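Local coordinates for nonsense-mediated mRNA decay protein 2 (Saccharomyces cerevisiae, PDB 4LUN) that takes part in nonsense-mediated decay of mRNAs that carry premature stop codons, here as its N-terminal MIF4G domain, the full-length protein binding UPF1 through its C-terminus, at residues G51-L56 and A93-S98; K58-A63 and S98-R103; F120-V125 and R188-Y193; R139-L144 and T200-T205. One frame throughout, in Å; residues are numbered along the deposited sequence.

The four contacts all lie in the HEAT-repeat MIF4G domain of Upf2, an all-helical array, and fall into two pairs. Contacts 1 and 2, with centres about 9 Å apart, are successive levels of one interface between helices 52-60 and 87-104 and share Ser98. Contacts 3 and 4 come later in the chain, after both have closed; their centres lie about 11 Å apart, and they touch where Leu191 O meets Thr200 OG1, a probable hydrogen bond. Together they join the loop 120-125 and helices 130-152, 182-190 and 201-210 to one another. About 30 Å separates the centres of contacts 1 and 3, on opposite sides of the chain's centre, so the pairs secure different parts of the array.

Contact 1 (G51-L56 and A93-S98); sequences GSESSL and AVEIIS
Ile96 is the residue on which this contact turns, reaching from helix 87-104 to the first turn of helix 52-60. Both helices belong to the HEAT-repeat array of the MIF4G domain and run nearly parallel here, with 15° between their directions and the axes of the short segments 9.0 Å apart. Their backbones come closest at Glu53 and Ile96, where the CA atoms are 5.6 Å from each other. Ile96 holds CG1 anti to its own carbonyl carbon (chi1 -64°), and the extended end of the chain (chi2 162°) carries CD1 on across the interface. Ile96 CG1 lies against the backbone of helix 52-60, 3.7 Å from Glu53 CA, with Glu53 CB next to it. Further out, Ile96 CD1 meets Leu56 CD1 at 3.7 Å, the two branched chains crossing obliquely. The hydroxyl of Ser52 borders the same methyl, while its hydrogen bond is made with Val49 O in the preceding loop. Leu56 is backed by Phe40, Lys43 and Leu44 of helix 34-44, and Phe48 packs on Ile96. The two glutamates meet through their aliphatic bases alone, Glu53 CB lying 4.3 Å from Glu95 CB. Beyond that point the Glu95 chain bends away, and its OE1 forms a salt bridge with Arg5, leaving the carboxylates 5.6 Å apart at Glu53 OE1 and Glu95 OE1, not in contact.

Contact 2 (K58-A63 and S98-R103); sequences KDLSEA and SGLHQR
Arg103 NH1 donates to two backbone carbonyls, that of Leu60 in the last turn of helix 52-60 and that of Ala63 in the loop that follows. The bond to Leu60 O is very short at 2.3 Å from Arg103 NH1 and bent, 137° at the hydrogen, though it arrives in the carbonyl plane on a lone pair. That from Arg103 NH1 to Ala63 O is 3.0 Å long and straighter, and runs nearly along the C=O axis. Both oxygens lie close to the guanidinium plane, at its edge, which the bends at chi2 and chi3 of Arg103 bring over to the other segment. The aliphatic part of the arginine also packs, with Arg103 CG 3.8 Å from Leu60 CD2. Leu60 CD2 meets Leu100 CD2 at 3.6 Å, the two leucines crossing at about a right angle, while Leu60 CD1 rests on the backbone of Gly99, 3.9 Å from Gly99 C; a CB on Gly99 would be tight against this methyl. An alanine in place of Leu60 would lose both methyls and would probably leave this junction of the HEAT-repeat helices poorly packed, with less support for the Arg103 chain. The Arg103 cation is likely to be favoured by the carbonyl polarity at this helix end, so one side chain serves both purposes, its charged end satisfying two carbonyls and its methylenes packing on Leu60.

Contact 3 (F120-V125 and R188-Y193); sequences FENPSV and REILNY
Tyr193, Asn122 and Glu189 bury the most surface here. The phenol of Tyr193 reaches along the loop 120-125, CG anti to its backbone N (chi1 177°), and Tyr193 OH donates to Val125 O at 2.6 Å, an oxygen lying at the ring edge. Pro123 covers one face in a CH-pi contact, its CD 3.8 Å from the Tyr193 ring centroid and 6° off the normal. Replacing Tyr193 by an alanine would remove both the ring under Pro123 and the hydroxyl donor, and would probably loosen this end of the loop.

Asn122 donates two hydrogen bonds to Glu189. Asn122 N donates to Glu189 OE2 at 3.0 Å on the anti lone pair, and Asn122 ND2 donates to Glu189 O at 2.9 Å from above the carbonyl plane. The latter oxygen also accepts from Asn192 N, and the amide and carboxylate planes stack 11° apart. In the HEAT-repeat array, this fastens the loop before helix 130-152 to helix 182-190 and the type I turn from Ile190 to Tyr193. Glu121 OE2 lies 3.7 Å from Glu189 OE2, two like charges close together, probably an unfavourable approach, while Glu121 OE1 accepts from Phe171 N. Ile190 CG2 packs beside Phe120 CB at 4.0 Å.

Contact 4 (R139-L144 and T200-T205); sequences RVKGNL and TTTIAT
Two helices of the HEAT-repeat MIF4G domain, 130-152 and 201-210, pack here near the middle of the chain. They run in roughly the same direction, crossing at -29° with the axes of the short segments 10.2 Å apart, and their backbones come nearest at Lys141 and Ile203. Ile203 is the centre of the packing and touches three residues of helix 130-152 with different branches. Ile203 CG2, anti to the backbone N, meets Leu144 CD2 at 3.8 Å in an oblique crossing. Ile203 CD1, at the tip of the extended chain (chi2 169°), lies 4.2 Å from Val140 CG1. Ile203 CG1 packs against the aliphatic chain of Lys141, with 3.9 Å to Lys141 CG. That chain continues obliquely across helix 201-210 at Thr202, bringing Lys141 CD to 3.7 Å from Thr202 O, and then bends at chi3 (-51°), leaving the amine beside the threonine. Lys141 NZ remains 3.9 Å from Thr202 OG1, too far for a hydrogen bond. The threonine hydroxyl is instead hydrogen-bonded to Phe199 O. Ile190 of helix 182-190 packs on Val140, Leu144 and Ile203. No hydrogen bond joins the two segments: the helices are held by branched aliphatic chains inside and by the methylenes of a lysine at the margin, so the contact probably depends on shape and burial more than on polar pairing.

Contact 1 (G51-L56 and A93-S98)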
loop_
_atom_site.group_PDB
_atom_site.type_symbol
_atom_site.label_atom_id
_atom_site.label_comp_id
_atom_site.label_asym_id
_atom_site.label_seq_id
_atom_site.Cartn_x
_atom_site.Cartn_y
_atom_site.Cartn_z
ATOM N N GLY A 51 2.847 -14.837 16.137
ATOM C CA GLY A 51 2.654 -15.441 17.445
ATOM C C GLY A 51 2.225 -14.476 18.537
ATOM O O GLY A 51 1.581 -14.878 19.510
ATOM N N SER A 52 2.578 -13.201 18.381
ATOM C CA SER A 52 2.259 -12.186 19.383
ATOM C C SER A 52 0.754 -11.928 19.496
ATOM O O SER A 52 0.287 -11.342 20.472
ATOM C CB SER A 52 2.995 -10.875 19.077
ATOM O OG SER A 52 2.461 -10.234 17.933
ATOM N N GLU A 53 0.007 -12.378 18.491
ATOM C CA GLU A 53 -1.433 -12.151 18.414
ATOM C C GLU A 53 -2.226 -12.800 19.554
ATOM O O GLU A 53 -3.081 -12.159 20.166
ATOM C CB GLU A 53 -1.958 -12.654 17.067
ATOM C CG GLU A 53 -0.914 -13.411 16.259
ATOM C CD GLU A 53 -1.503 -14.559 15.469
ATOM O OE1 GLU A 53 -2.453 -15.197 15.971
ATOM O OE2 GLU A 53 -1.016 -14.825 14.346
ATOM N N SER A 54 -1.940 -14.068 19.835
ATOM C CA SER A 54 -2.732 -14.835 20.796
ATOM C C SER A 54 -2.659 -14.289 22.224
ATOM O O SER A 54 -3.667 -14.243 22.933
ATOM C CB SER A 54 -2.332 -16.312 20.771
ATOM O OG SER A 54 -3.426 -17.128 20.385
ATOM N N SER A 55 -1.468 -13.876 22.640
ATOM C CA SER A 55 -1.282 -13.327 23.978
ATOM C C SER A 55 -2.050 -12.020 24.140
ATOM O O SER A 55 -2.693 -11.791 25.164
ATOM C CB SER A 55 0.206 -13.108 24.266
ATOM O OG SER A 55 0.392 -12.326 25.436
ATOM N N LEU A 56 -1.984 -11.170 23.118
ATOM C CA LEU A 56 -2.692 -9.894 23.132
ATOM C C LEU A 56 -4.205 -10.085 23.103
ATOM O O LEU A 56 -4.947 -9.303 23.700
ATOM C CB LEU A 56 -2.249 -9.028 21.950
ATOM C CG LEU A 56 -0.869 -8.382 22.063
ATOM C CD1 LEU A 56 -0.294 -8.081 20.684
ATOM C CD2 LEU A 56 -0.951 -7.110 22.888
ATOM N N ALA A 93 -0.707 -8.800 12.617
ATOM C CA ALA A 93 -1.231 -7.441 12.729
ATOM C C ALA A 93 -2.728 -7.413 12.423
ATOM O O ALA A 93 -3.494 -6.717 13.090
ATOM C CB ALA A 93 -0.483 -6.500 11.801
ATOM N N VAL A 94 -3.142 -8.172 11.413
ATOM C CA VAL A 94 -4.555 -8.229 11.045
ATOM C C VAL A 94 -5.421 -8.794 12.180
ATOM O O VAL A 94 -6.483 -8.257 12.482
ATOM C CB VAL A 94 -4.783 -9.051 9.757
ATOM C CG1 VAL A 94 -6.270 -9.302 9.539
ATOM C CG2 VAL A 94 -4.163 -8.342 8.553
ATOM N N GLU A 95 -4.965 -9.874 12.808
ATOM C CA GLU A 95 -5.719 -10.483 13.902
ATOM C C GLU A 95 -5.810 -9.564 15.117
ATOM O O GLU A 95 -6.857 -9.458 15.749
ATOM C CB GLU A 95 -5.095 -11.818 14.312
ATOM C CG GLU A 95 -5.216 -12.913 13.265
ATOM C CD GLU A 95 -6.564 -13.611 13.282
ATOM O OE1 GLU A 95 -7.406 -13.302 14.157
ATOM O OE2 GLU A 95 -6.776 -14.487 12.418
ATOM N N ILE A 96 -4.699 -8.910 15.439
ATOM C CA ILE A 96 -4.639 -7.971 16.552
ATOM C C ILE A 96 -5.522 -6.743 16.328
ATOM O O ILE A 96 -6.275 -6.342 17.214
ATOM C CB ILE A 96 -3.188 -7.529 16.802
ATOM C CG1 ILE A 96 -2.349 -8.731 17.238
ATOM C CG2 ILE A 96 -3.127 -6.415 17.834
ATOM C CD1 ILE A 96 -0.851 -8.516 17.096
ATOM N N ILE A 97 -5.441 -6.146 15.148
ATOM C CA ILE A 97 -6.277 -4.987 14.849
ATOM C C ILE A 97 -7.752 -5.378 14.825
ATOM O O ILE A 97 -8.592 -4.618 15.284
ATOM C CB ILE A 97 -5.885 -4.303 13.520
ATOM C CG1 ILE A 97 -4.447 -3.783 13.594
ATOM C CG2 ILE A 97 -6.832 -3.147 13.197
ATOM C CD1 ILE A 97 -4.216 -2.817 14.729
ATOM N N SER A 98 -8.061 -6.561 14.299
ATOM C CA SER A 98 -9.441 -7.048 14.274
ATOM C C SER A 98 -9.999 -7.198 15.688
ATOM O O SER A 98 -11.146 -6.836 15.939
ATOM C CB SER A 98 -9.555 -8.374 13.522
ATOM O OG SER A 98 -9.294 -8.197 12.141
#

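Contact 2 (K58-A63 and S98-R103)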
loop_
_atom_site.group_PDB
_atom_site.type_symbol
_atom_site.label_atom_id
_atom_site.label_comp_id
_atom_site.label_asym_id
_atom_site.label_seq_id
_atom_site.Cartn_x
_atom_site.Cartn_y
_atom_site.Cartn_z
ATOM N N LYS A 58 -5.798 -12.492 24.476
ATOM C CA LYS A 58 -6.176 -12.903 25.826
ATOM C C LYS A 58 -6.414 -11.679 26.704
ATOM O O LYS A 58 -7.397 -11.621 27.444
ATOM C CB LYS A 58 -5.096 -13.795 26.439
ATOM C CG LYS A 58 -5.527 -14.530 27.701
ATOM C CD LYS A 58 -4.426 -15.455 28.200
ATOM C CE LYS A 58 -3.172 -14.671 28.561
ATOM N NZ LYS A 58 -1.977 -15.096 27.772
ATOM N N ASP A 59 -5.512 -10.705 26.611
ATOM C CA ASP A 59 -5.642 -9.447 27.344
ATOM C C ASP A 59 -6.917 -8.706 26.973
ATOM O O ASP A 59 -7.588 -8.140 27.834
ATOM C CB ASP A 59 -4.442 -8.534 27.080
ATOM C CG ASP A 59 -3.150 -9.068 27.675
ATOM O OD1 ASP A 59 -3.026 -9.083 28.919
ATOM O OD2 ASP A 59 -2.251 -9.453 26.898
ATOM N N LEU A 60 -7.244 -8.696 25.684
ATOM C CA LEU A 60 -8.467 -8.050 25.221
ATOM C C LEU A 60 -9.707 -8.712 25.800
ATOM O O LEU A 60 -10.755 -8.078 25.928
ATOM C CB LEU A 60 -8.528 -8.040 23.691
ATOM C CG LEU A 60 -7.690 -6.921 23.084
ATOM C CD1 LEU A 60 -7.467 -7.148 21.595
ATOM C CD2 LEU A 60 -8.383 -5.593 23.336
ATOM N N SER A 61 -9.587 -9.987 26.155
ATOM C CA SER A 61 -10.708 -10.701 26.749
ATOM C C SER A 61 -10.645 -10.692 28.271
ATOM O O SER A 61 -11.542 -11.211 28.931
ATOM C CB SER A 61 -10.781 -12.143 26.235
ATOM O OG SER A 61 -9.818 -12.968 26.862
ATOM N N GLU A 62 -9.591 -10.100 28.826
ATOM C CA GLU A 62 -9.423 -10.072 30.283
ATOM C C GLU A 62 -9.283 -8.660 30.841
ATOM O O GLU A 62 -9.732 -8.372 31.954
ATOM C CB GLU A 62 -8.210 -10.911 30.698
ATOM C CG GLU A 62 -8.412 -12.412 30.545
ATOM C CD GLU A 62 -7.145 -13.206 30.811
ATOM O OE1 GLU A 62 -6.092 -12.587 31.074
ATOM O OE2 GLU A 62 -7.202 -14.452 30.754
ATOM N N ALA A 63 -8.646 -7.783 30.073
ATOM C CA ALA A 63 -8.371 -6.430 30.540
ATOM C C ALA A 63 -9.431 -5.438 30.095
ATOM O O ALA A 63 -9.962 -5.531 28.986
ATOM C CB ALA A 63 -7.002 -5.975 30.077
ATOM N N SER A 98 -8.061 -6.561 14.299
ATOM C CA SER A 98 -9.441 -7.048 14.274
ATOM C C SER A 98 -9.999 -7.198 15.688
ATOM O O SER A 98 -11.146 -6.836 15.939
ATOM C CB SER A 98 -9.555 -8.374 13.522
ATOM O OG SER A 98 -9.294 -8.197 12.141
ATOM N N GLY A 99 -9.187 -7.728 16.598
ATOM C CA GLY A 99 -9.585 -7.866 17.992
ATOM C C GLY A 99 -9.890 -6.527 18.633
ATOM O O GLY A 99 -10.906 -6.361 19.308
ATOM N N LEU A 100 -9.007 -5.562 18.413
ATOM C CA LEU A 100 -9.184 -4.233 18.970
ATOM C C LEU A 100 -10.412 -3.569 18.372
ATOM O O LEU A 100 -11.165 -2.910 19.080
ATOM C CB LEU A 100 -7.937 -3.384 18.734
ATOM C CG LEU A 100 -6.797 -3.670 19.709
ATOM C CD1 LEU A 100 -5.490 -3.139 19.158
ATOM C CD2 LEU A 100 -7.110 -3.043 21.063
ATOM N N HIS A 101 -10.615 -3.749 17.071
ATOM C CA HIS A 101 -11.797 -3.211 16.406
ATOM C C HIS A 101 -13.076 -3.862 16.947
ATOM O O HIS A 101 -14.113 -3.208 17.099
ATOM C CB HIS A 101 -11.691 -3.404 14.879
ATOM C CG HIS A 101 -12.962 -3.119 14.150
ATOM N ND1 HIS A 101 -13.464 -1.845 13.993
ATOM C CD2 HIS A 101 -13.852 -3.948 13.553
ATOM C CE1 HIS A 101 -14.600 -1.900 13.326
ATOM N NE2 HIS A 101 -14.862 -3.167 13.048
ATOM N N GLN A 102 -13.002 -5.151 17.245
ATOM C CA GLN A 102 -14.177 -5.867 17.739
ATOM C C GLN A 102 -14.517 -5.452 19.170
ATOM O O GLN A 102 -15.690 -5.436 19.558
ATOM C CB GLN A 102 -13.958 -7.375 17.639
ATOM C CG GLN A 102 -14.039 -7.880 16.202
ATOM C CD GLN A 102 -13.400 -9.227 16.021
ATOM O OE1 GLN A 102 -13.256 -9.988 16.974
ATOM N NE2 GLN A 102 -12.994 -9.529 14.791
ATOM N N ARG A 103 -13.493 -5.103 19.945
ATOM C CA ARG A 103 -13.702 -4.641 21.319
ATOM C C ARG A 103 -14.246 -3.216 21.365
ATOM O O ARG A 103 -15.166 -2.916 22.137
ATOM C CB ARG A 103 -12.398 -4.703 22.122
ATOM C CG ARG A 103 -12.086 -6.039 22.793
ATOM C CD ARG A 103 -12.946 -6.299 24.037
ATOM N NE ARG A 103 -13.023 -5.152 24.948
ATOM C CZ ARG A 103 -12.220 -4.951 25.992
ATOM N NH1 ARG A 103 -11.254 -5.817 26.280
ATOM N NH2 ARG A 103 -12.380 -3.873 26.753
#

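Contact 3 (F120-V125 and R188-Y193)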
loop_
_atom_site.group_PDB
_atom_site.type_symbol
_atom_site.label_atom_id
_atom_site.label_comp_id
_atom_site.label_asym_id
_atom_site.label_seq_id
_atom_site.Cartn_x
_atom_site.Cartn_y
_atom_site.Cartn_z
ATOM N N PHE A 120 0.111 7.859 3.267
ATOM C CA PHE A 120 -0.059 7.878 1.832
ATOM C C PHE A 120 -0.013 9.278 1.229
ATOM O O PHE A 120 -0.067 9.431 0.016
ATOM C CB PHE A 120 -1.379 7.172 1.462
ATOM C CG PHE A 120 -1.417 5.740 1.904
ATOM C CD1 PHE A 120 -0.390 4.877 1.539
ATOM C CD2 PHE A 120 -2.441 5.269 2.696
ATOM C CE1 PHE A 120 -0.389 3.558 1.952
ATOM C CE2 PHE A 120 -2.456 3.947 3.130
ATOM C CZ PHE A 120 -1.423 3.088 2.751
ATOM N N GLU A 121 0.094 10.304 2.069
ATOM C CA GLU A 121 0.240 11.656 1.535
ATOM C C GLU A 121 1.612 11.753 0.863
ATOM O O GLU A 121 2.629 11.395 1.465
ATOM C CB GLU A 121 0.110 12.680 2.671
ATOM C CG GLU A 121 0.230 14.153 2.227
ATOM C CD GLU A 121 -1.052 14.721 1.627
ATOM O OE1 GLU A 121 -2.137 14.472 2.189
ATOM O OE2 GLU A 121 -0.977 15.434 0.598
ATOM N N ASN A 122 1.639 12.212 -0.383
ATOM C CA ASN A 122 2.905 12.345 -1.100
ATOM C C ASN A 122 3.768 13.411 -0.451
ATOM O O ASN A 122 3.251 14.380 0.121
ATOM C CB ASN A 122 2.675 12.727 -2.563
ATOM C CG ASN A 122 2.129 11.587 -3.404
ATOM O OD1 ASN A 122 2.212 10.412 -3.027
ATOM N ND2 ASN A 122 1.539 11.937 -4.539
ATOM N N PRO A 123 5.093 13.255 -0.552
ATOM C CA PRO A 123 5.964 14.348 -0.119
ATOM C C PRO A 123 5.615 15.593 -0.921
ATOM O O PRO A 123 5.156 15.481 -2.053
ATOM C CB PRO A 123 7.367 13.853 -0.491
ATOM C CG PRO A 123 7.250 12.360 -0.546
ATOM C CD PRO A 123 5.845 12.090 -1.052
ATOM N N SER A 124 5.825 16.763 -0.325
ATOM C CA SER A 124 5.561 18.026 -0.992
ATOM C C SER A 124 6.874 18.698 -1.372
ATOM O O SER A 124 6.927 19.910 -1.574
ATOM C CB SER A 124 4.750 18.950 -0.069
ATOM O OG SER A 124 5.233 18.881 1.267
ATOM N N VAL A 125 7.933 17.894 -1.458
ATOM C CA VAL A 125 9.235 18.354 -1.929
ATOM C C VAL A 125 9.712 17.409 -3.017
ATOM O O VAL A 125 9.134 16.341 -3.212
ATOM C CB VAL A 125 10.276 18.350 -0.801
ATOM C CG1 VAL A 125 9.958 19.429 0.238
ATOM C CG2 VAL A 125 10.323 16.969 -0.141
ATOM N N ARG A 188 -4.341 6.457 -6.547
ATOM C CA ARG A 188 -4.216 7.609 -7.445
ATOM C C ARG A 188 -3.213 8.637 -6.925
ATOM O O ARG A 188 -2.526 9.310 -7.712
ATOM C CB ARG A 188 -5.565 8.281 -7.697
ATOM C CG ARG A 188 -5.511 9.199 -8.913
ATOM C CD ARG A 188 -6.826 9.248 -9.649
ATOM N NE ARG A 188 -7.754 10.179 -9.022
ATOM C CZ ARG A 188 -8.822 10.680 -9.632
ATOM N NH1 ARG A 188 -9.088 10.344 -10.887
ATOM N NH2 ARG A 188 -9.617 11.520 -8.988
ATOM N N GLU A 189 -3.136 8.765 -5.607
ATOM C CA GLU A 189 -2.154 9.648 -4.985
ATOM C C GLU A 189 -0.731 9.086 -5.109
ATOM O O GLU A 189 0.129 9.714 -5.704
ATOM C CB GLU A 189 -2.510 9.919 -3.511
ATOM C CG GLU A 189 -1.409 10.638 -2.686
ATOM C CD GLU A 189 -1.395 12.155 -2.867
ATOM O OE1 GLU A 189 -2.098 12.657 -3.771
ATOM O OE2 GLU A 189 -0.685 12.848 -2.090
ATOM N N ILE A 190 -0.493 7.900 -4.557
ATOM C CA ILE A 190 0.880 7.401 -4.436
ATOM C C ILE A 190 1.528 7.010 -5.771
ATOM O O ILE A 190 2.746 7.063 -5.911
ATOM C CB ILE A 190 0.996 6.269 -3.382
ATOM C CG1 ILE A 190 0.245 5.003 -3.830
ATOM C CG2 ILE A 190 0.509 6.776 -2.004
ATOM C CD1 ILE A 190 0.247 3.903 -2.751
ATOM N N LEU A 191 0.726 6.656 -6.769
ATOM C CA LEU A 191 1.298 6.322 -8.060
ATOM C C LEU A 191 1.795 7.559 -8.794
ATOM O O LEU A 191 2.525 7.445 -9.782
ATOM C CB LEU A 191 0.283 5.587 -8.927
ATOM C CG LEU A 191 -0.067 4.192 -8.424
ATOM C CD1 LEU A 191 -1.113 3.569 -9.343
ATOM C CD2 LEU A 191 1.169 3.322 -8.377
ATOM N N ASN A 192 1.408 8.732 -8.293
ATOM C CA ASN A 192 1.654 9.977 -9.019
ATOM C C ASN A 192 2.629 10.934 -8.331
ATOM O O ASN A 192 2.541 12.154 -8.482
ATOM C CB ASN A 192 0.329 10.677 -9.334
ATOM C CG ASN A 192 -0.437 9.989 -10.460
ATOM O OD1 ASN A 192 -0.074 10.111 -11.632
ATOM N ND2 ASN A 192 -1.487 9.254 -10.110
ATOM N N TYR A 193 3.569 10.382 -7.578
ATOM C CA TYR A 193 4.659 11.201 -7.063
ATOM C C TYR A 193 5.895 10.955 -7.919
ATOM O O TYR A 193 6.439 9.849 -7.924
ATOM C CB TYR A 193 4.962 10.875 -5.606
ATOM C CG TYR A 193 6.142 11.652 -5.057
ATOM C CD1 TYR A 193 6.058 13.028 -4.838
ATOM C CD2 TYR A 193 7.334 11.014 -4.753
ATOM C CE1 TYR A 193 7.144 13.743 -4.334
ATOM C CE2 TYR A 193 8.422 11.718 -4.257
ATOM C CZ TYR A 193 8.321 13.082 -4.046
ATOM O OH TYR A 193 9.419 13.773 -3.539
#

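Contact 4 (R139-L144 and T200-T205)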
loop_
_atom_site.group_PDB
_atom_site.type_symbol
_atom_site.label_atom_id
_atom_site.label_comp_id
_atom_site.label_asym_id
_atom_site.label_seq_id
_atom_site.Cartn_x
_atom_site.Cartn_y
_atom_site.Cartn_z
ATOM N N ARG A 139 8.689 1.629 1.938
ATOM C CA ARG A 139 7.841 1.856 3.098
ATOM C C ARG A 139 6.374 2.002 2.683
ATOM O O ARG A 139 5.487 1.404 3.287
ATOM C CB ARG A 139 8.306 3.090 3.867
ATOM C CG ARG A 139 7.439 3.385 5.067
ATOM C CD ARG A 139 8.151 4.226 6.107
ATOM N NE ARG A 139 7.411 4.207 7.365
ATOM C CZ ARG A 139 7.802 3.561 8.457
ATOM N NH1 ARG A 139 8.947 2.884 8.469
ATOM N NH2 ARG A 139 7.052 3.607 9.547
ATOM N N VAL A 140 6.138 2.788 1.641
ATOM C CA VAL A 140 4.780 3.012 1.125
ATOM C C VAL A 140 4.123 1.703 0.716
ATOM O O VAL A 140 2.939 1.489 0.994
ATOM C CB VAL A 140 4.803 3.982 -0.070
ATOM C CG1 VAL A 140 3.462 3.933 -0.838
ATOM C CG2 VAL A 140 5.068 5.378 0.427
ATOM N N LYS A 141 4.892 0.829 0.073
ATOM C CA LYS A 141 4.365 -0.444 -0.405
ATOM C C LYS A 141 3.969 -1.312 0.768
ATOM O O LYS A 141 2.947 -1.986 0.718
ATOM C CB LYS A 141 5.389 -1.177 -1.294
ATOM C CG LYS A 141 5.633 -0.468 -2.617
ATOM C CD LYS A 141 6.450 -1.313 -3.595
ATOM C CE LYS A 141 7.719 -1.843 -2.981
ATOM N NZ LYS A 141 8.637 -2.382 -4.040
ATOM N N GLY A 142 4.772 -1.298 1.820
ATOM C CA GLY A 142 4.431 -2.041 3.028
ATOM C C GLY A 142 3.175 -1.503 3.686
ATOM O O GLY A 142 2.307 -2.265 4.135
ATOM N N ASN A 143 3.091 -0.181 3.777
ATOM C CA ASN A 143 1.909 0.459 4.336
ATOM C C ASN A 143 0.670 0.170 3.500
ATOM O O ASN A 143 -0.412 -0.069 4.043
ATOM C CB ASN A 143 2.127 1.969 4.458
ATOM C CG ASN A 143 3.181 2.323 5.498
ATOM O OD1 ASN A 143 3.452 1.536 6.411
ATOM N ND2 ASN A 143 3.756 3.512 5.380
ATOM N N LEU A 144 0.826 0.189 2.182
ATOM C CA LEU A 144 -0.295 -0.125 1.299
ATOM C C LEU A 144 -0.727 -1.570 1.478
ATOM O O LEU A 144 -1.914 -1.878 1.468
ATOM C CB LEU A 144 0.091 0.135 -0.172
ATOM C CG LEU A 144 -0.912 -0.252 -1.263
ATOM C CD1 LEU A 144 -2.175 0.614 -1.166
ATOM C CD2 LEU A 144 -0.257 -0.098 -2.626
ATOM N N THR A 200 7.425 4.696 -8.948
ATOM C CA THR A 200 6.070 4.313 -8.544
ATOM C C THR A 200 5.521 3.161 -9.367
ATOM O O THR A 200 4.527 2.550 -8.974
ATOM C CB THR A 200 5.055 5.471 -8.578
ATOM O OG1 THR A 200 4.785 5.832 -9.930
ATOM C CG2 THR A 200 5.588 6.672 -7.805
ATOM N N THR A 201 6.145 2.854 -10.502
ATOM C CA THR A 201 5.675 1.717 -11.298
ATOM C C THR A 201 5.821 0.433 -10.479
ATOM O O THR A 201 5.056 -0.515 -10.670
ATOM C CB THR A 201 6.400 1.564 -12.659
ATOM O OG1 THR A 201 7.795 1.357 -12.439
ATOM C CG2 THR A 201 6.192 2.775 -13.566
ATOM N N THR A 202 6.791 0.393 -9.571
ATOM C CA THR A 202 6.954 -0.786 -8.722
ATOM C C THR A 202 5.885 -0.923 -7.630
ATOM O O THR A 202 5.663 -2.016 -7.103
ATOM C CB THR A 202 8.371 -0.893 -8.116
ATOM O OG1 THR A 202 8.518 0.049 -7.040
ATOM C CG2 THR A 202 9.420 -0.631 -9.189
ATOM N N ILE A 203 5.214 0.170 -7.277
ATOM C CA ILE A 203 4.066 0.073 -6.370
ATOM C C ILE A 203 2.947 -0.656 -7.121
ATOM O O ILE A 203 2.257 -1.530 -6.579
ATOM C CB ILE A 203 3.558 1.471 -5.952
ATOM C CG1 ILE A 203 4.618 2.245 -5.185
ATOM C CG2 ILE A 203 2.309 1.357 -5.088
ATOM C CD1 ILE A 203 4.228 3.719 -4.994
ATOM N N ALA A 204 2.781 -0.297 -8.389
ATOM C CA ALA A 204 1.704 -0.866 -9.193
ATOM C C ALA A 204 1.918 -2.361 -9.377
ATOM O O ALA A 204 0.978 -3.141 -9.225
ATOM C CB ALA A 204 1.645 -0.188 -10.534
ATOM N N THR A 205 3.146 -2.756 -9.708
ATOM C CA THR A 205 3.420 -4.176 -9.941
ATOM C C THR A 205 3.350 -4.989 -8.655
ATOM O O THR A 205 2.855 -6.115 -8.645
ATOM C CB THR A 205 4.769 -4.413 -10.662
ATOM O OG1 THR A 205 5.836 -3.842 -9.899
ATOM C CG2 THR A 205 4.744 -3.741 -11.997
#